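WlaRA, TDP-fucose-3,4-ketoisomerase (Campylobacter jejuni subsp. jejuni 81116, PDB 5TPV) belongs to the WxcM-like family of the cupin clan, small beta-barrel proteins, and binds thymidine-5'-diphosphate. Local coordinates at residues G63-I69 with K95-S101. Coordinates in Å, arbitrary orientation, origin at the centre of the assembly. Where two conformers were deposited one is given. Residue numbers count along the deposited sequence, not the author numbering.
Sequences GSCEILI and KQMYNFS
Glu66 lays its CB over one face of the Tyr98 ring, a CH-pi contact 4.2 Å from the centroid. With chi1 and chi2 of Glu66 both t, Tyr98 (chi1 p) donates from its OH to Glu66 OE1 at 2.7 Å, and Asn99 ND2 to Glu66 OE2 at 3.0 Å. The backbones carrying them, strand segments 65-69 and 95-98, run antiparallel at 161°, axes 4.7 Å apart. Glu66-Tyr98 and Leu68-Gln96 are hydrogen-bonded pairs (Leu68 N to Gln96 O, 2.8 Å); Ile67-Met97 and Ile69-Lys95 are non-hydrogen-bonded. Asn99, at phi/psi 60/41, adds one residue in bulge-like fashion, so that Cys65 faces Phe100 (CB to CD2, 3.3 Å). Beyond it Ser101 N bonds Ser64 O at 3.0 Å, while Ser101 OG, also bonded to Asp103, takes Ser64 N at 3.1 Å. In this cupin-clan barrel Ile67 CD1 packs on Met97 CG at 3.8 Å; Ile67 reaches Leu87 of strand 85-89 in the facing sheet, Met97 Arg46 beside the thymidine-5'-diphosphate, and strands 75-80 and 46-51 flank the pair.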
ATOM      1  N   GLY B  63      10.175  10.033   5.091  1.00 35.32           N
ATOM      2  CA  GLY B  63      11.342   9.869   5.945  1.00 33.81           C
ATOM      3  C   GLY B  63      12.285   8.749   5.546  1.00 34.92           C
ATOM      4  O   GLY B  63      12.452   8.380   4.385  1.00 36.73           O
ATOM      5  N   SER B  64      12.885   8.157   6.556  1.00 35.35           N
ATOM      6  CA  SER B  64      13.914   7.162   6.325  1.00 42.22           C
ATOM      7  C   SER B  64      13.986   6.209   7.503  1.00 35.76           C
ATOM      8  O   SER B  64      13.607   6.526   8.625  1.00 32.00           O
ATOM      9  CB  SER B  64      15.296   7.820   6.139  1.00 44.90           C
ATOM     10  OG  SER B  64      15.610   8.595   7.279  0.75 49.53           O
ATOM     11  N   CYS B  65      14.483   5.024   7.222  1.00 36.53           N
ATOM     12  CA  CYS B  65      14.793   4.093   8.285  1.00 41.53           C
ATOM     13  C   CYS B  65      15.893   3.170   7.729  1.00 40.77           C
ATOM     14  O   CYS B  65      16.284   3.314   6.554  1.00 44.62           O
ATOM     15  CB  CYS B  65      13.523   3.319   8.666  1.00 42.74           C
ATOM     16  SG  CYS B  65      12.889   2.273   7.319  1.00 40.34           S
ATOM     17  N   GLU B  66      16.380   2.259   8.582  1.00 34.15           N
ATOM     18  CA  GLU B  66      17.442   1.319   8.254  1.00 38.96           C
ATOM     19  C   GLU B  66      16.875  -0.064   8.491  1.00 33.86           C
ATOM     20  O   GLU B  66      16.158  -0.327   9.453  1.00 34.59           O
ATOM     21  CB  GLU B  66      18.663   1.541   9.164  1.00 37.64           C
ATOM     22  CG  GLU B  66      19.977   1.077   8.579  1.00 55.99           C
ATOM     23  CD  GLU B  66      21.177   1.398   9.467  1.00 52.68           C
ATOM     24  OE1 GLU B  66      21.997   0.476   9.706  1.00 52.65           O
ATOM     25  OE2 GLU B  66      21.269   2.544   9.951  1.00 58.38           O
ATOM     26  N   ILE B  67      17.206  -0.966   7.598  1.00 32.80           N
ATOM     27  CA  ILE B  67      16.878  -2.363   7.804  1.00 33.31           C
ATOM     28  C   ILE B  67      18.092  -3.285   7.789  1.00 33.46           C
ATOM     29  O   ILE B  67      18.973  -3.174   6.913  1.00 39.03           O
ATOM     30  CB  ILE B  67      15.851  -2.825   6.786  1.00 38.57           C
ATOM     31  CG1 ILE B  67      15.551  -4.301   6.948  1.00 38.78           C
ATOM     32  CG2 ILE B  67      16.323  -2.581   5.378  1.00 47.96           C
ATOM     33  CD1 ILE B  67      14.234  -4.684   6.357  1.00 38.09           C
ATOM     34  N   LEU B  68      18.120  -4.236   8.718  1.00 33.03           N
ATOM     35  CA  LEU B  68      19.147  -5.297   8.701  1.00 37.03           C
ATOM     36  C   LEU B  68      18.420  -6.550   8.306  1.00 36.15           C
ATOM     37  O   LEU B  68      17.347  -6.820   8.856  1.00 34.53           O
ATOM     38  CB  LEU B  68      19.845  -5.443  10.044  1.00 34.91           C
ATOM     39  CG  LEU B  68      20.638  -6.702  10.406  1.00 45.09           C
ATOM     40  CD1 LEU B  68      21.256  -6.470  11.791  1.00 46.14           C
ATOM     41  CD2 LEU B  68      19.723  -7.932  10.505  1.00 57.50           C
ATOM     42  N   ILE B  69      18.968  -7.241   7.306  1.00 30.39           N
ATOM     43  CA  ILE B  69      18.466  -8.543   6.878  1.00 34.71           C
ATOM     44  C   ILE B  69      19.579  -9.606   7.051  1.00 32.24           C
ATOM     45  O   ILE B  69      20.775  -9.285   6.936  1.00 32.09           O
ATOM     46  CB  ILE B  69      17.991  -8.605   5.421  1.00 32.12           C
ATOM     47  CG1 ILE B  69      19.049  -8.067   4.458  1.00 35.67           C
ATOM     48  CG2 ILE B  69      16.701  -7.837   5.230  1.00 37.88           C
ATOM     49  CD1 ILE B  69      18.616  -8.140   3.022  1.00 35.98           C
ATOM     50  N   LYS B  95      14.732 -10.240   9.594  1.00 31.54           N
ATOM     51  CA  LYS B  95      14.877  -8.795   9.470  1.00 35.39           C
ATOM     52  C   LYS B  95      14.588  -8.075  10.768  1.00 28.99           C
ATOM     53  O   LYS B  95      13.796  -8.532  11.582  1.00 30.59           O
ATOM     54  CB  LYS B  95      13.992  -8.277   8.318  1.00 34.53           C
ATOM     55  CG  LYS B  95      12.588  -7.821   8.659  1.00 30.01           C
ATOM     56  CD  LYS B  95      11.629  -8.925   8.970  1.00 33.38           C
ATOM     57  CE  LYS B  95      11.465  -9.911   7.839  1.00 34.76           C
ATOM     58  NZ  LYS B  95      10.479 -10.903   8.296  1.00 35.61           N
ATOM     59  N   GLN B  96      15.259  -6.958  10.918  1.00 31.00           N
ATOM     60  CA  GLN B  96      15.018  -5.994  11.952  1.00 40.06           C
ATOM     61  C   GLN B  96      15.124  -4.546  11.407  1.00 39.33           C
ATOM     62  O   GLN B  96      15.992  -4.223  10.607  1.00 37.00           O
ATOM     63  CB  GLN B  96      16.024  -6.281  13.074  1.00 40.53           C
ATOM     64  CG  GLN B  96      15.893  -5.367  14.272  1.00 48.34           C
ATOM     65  CD  GLN B  96      17.064  -5.530  15.240  1.00 57.86           C
ATOM     66  OE1 GLN B  96      18.219  -5.319  14.871  1.00 53.34           O
ATOM     67  NE2 GLN B  96      16.764  -5.894  16.490  1.00 44.29           N
ATOM     68  N   MET B  97      14.215  -3.669  11.825  1.00 35.93           N
ATOM     69  CA  MET B  97      14.217  -2.273  11.399  1.00 36.47           C
ATOM     70  C   MET B  97      14.286  -1.306  12.528  1.00 32.39           C
ATOM     71  O   MET B  97      13.663  -1.532  13.547  1.00 32.16           O
ATOM     72  CB  MET B  97      12.959  -1.981  10.653  1.00 36.57           C
ATOM     73  CG  MET B  97      12.909  -3.012   9.559  1.00 50.25           C
ATOM     74  SD  MET B  97      11.346  -3.029   8.743  1.00 59.45           S
ATOM     75  CE  MET B  97      10.747  -4.413   9.751  1.00 56.01           C
ATOM     76  N   TYR B  98      15.050  -0.245  12.312  1.00 31.85           N
ATOM     77  CA  TYR B  98      15.421   0.630  13.383  1.00 34.85           C
ATOM     78  C   TYR B  98      15.872   1.947  12.749  1.00 36.29           C
ATOM     79  O   TYR B  98      15.838   2.122  11.523  1.00 33.96           O
ATOM     80  CB  TYR B  98      16.523  -0.038  14.205  1.00 39.05           C
ATOM     81  CG  TYR B  98      17.673  -0.468  13.367  1.00 39.48           C
ATOM     82  CD1 TYR B  98      18.774   0.350  13.191  1.00 42.93           C
ATOM     83  CD2 TYR B  98      17.655  -1.683  12.727  1.00 41.33           C
ATOM     84  CE1 TYR B  98      19.841  -0.031  12.381  1.00 42.60           C
ATOM     85  CE2 TYR B  98      18.718  -2.085  11.926  1.00 42.40           C
ATOM     86  CZ  TYR B  98      19.815  -1.270  11.765  1.00 44.05           C
ATOM     87  OH  TYR B  98      20.833  -1.688  10.925  1.00 40.99           O
ATOM     88  N   ASN B  99      16.218   2.887  13.619  1.00 38.40           N
ATOM     89  CA  ASN B  99      16.692   4.198  13.240  1.00 38.18           C
ATOM     90  C   ASN B  99      15.648   4.930  12.430  1.00 38.82           C
ATOM     91  O   ASN B  99      15.960   5.557  11.395  1.00 34.37           O
ATOM     92  CB  ASN B  99      17.987   4.072  12.415  1.00 42.92           C
ATOM     93  CG  ASN B  99      19.212   3.787  13.270  1.00 50.04           C
ATOM     94  OD1 ASN B  99      19.142   3.788  14.487  1.00 46.73           O
ATOM     95  ND2 ASN B  99      20.345   3.519  12.616  1.00 57.35           N
ATOM     96  N   PHE B 100      14.396   4.811  12.845  1.00 36.23           N
ATOM     97  CA  PHE B 100      13.334   5.480  12.082  1.00 42.09           C
ATOM     98  C   PHE B 100      13.338   6.979  12.321  1.00 42.90           C
ATOM     99  O   PHE B 100      13.329   7.370  13.464  1.00 39.44           O
ATOM    100  CB  PHE B 100      11.973   5.003  12.584  1.00 36.84           C
ATOM    101  CG  PHE B 100      11.684   3.560  12.285  1.00 36.19           C
ATOM    102  CD1 PHE B 100      11.932   2.588  13.241  1.00 33.66           C
ATOM    103  CD2 PHE B 100      11.201   3.179  11.025  1.00 29.95           C
ATOM    104  CE1 PHE B 100      11.660   1.244  12.978  1.00 39.61           C
ATOM    105  CE2 PHE B 100      10.939   1.845  10.754  1.00 39.16           C
ATOM    106  CZ  PHE B 100      11.177   0.864  11.736  1.00 32.85           C
ATOM    107  N   SER B 101      13.246   7.810  11.298  1.00 46.59           N
ATOM    108  CA  SER B 101      12.908   9.209  11.539  1.00 42.16           C
ATOM    109  C   SER B 101      11.490   9.370  12.120  1.00 45.61           C
ATOM    110  O   SER B 101      10.637   8.467  12.033  1.00 35.03           O
ATOM    111  CB  SER B 101      13.126  10.037  10.272  1.00 43.68           C
ATOM    112  OG  SER B 101      12.256   9.659   9.213  1.00 40.83           O
TER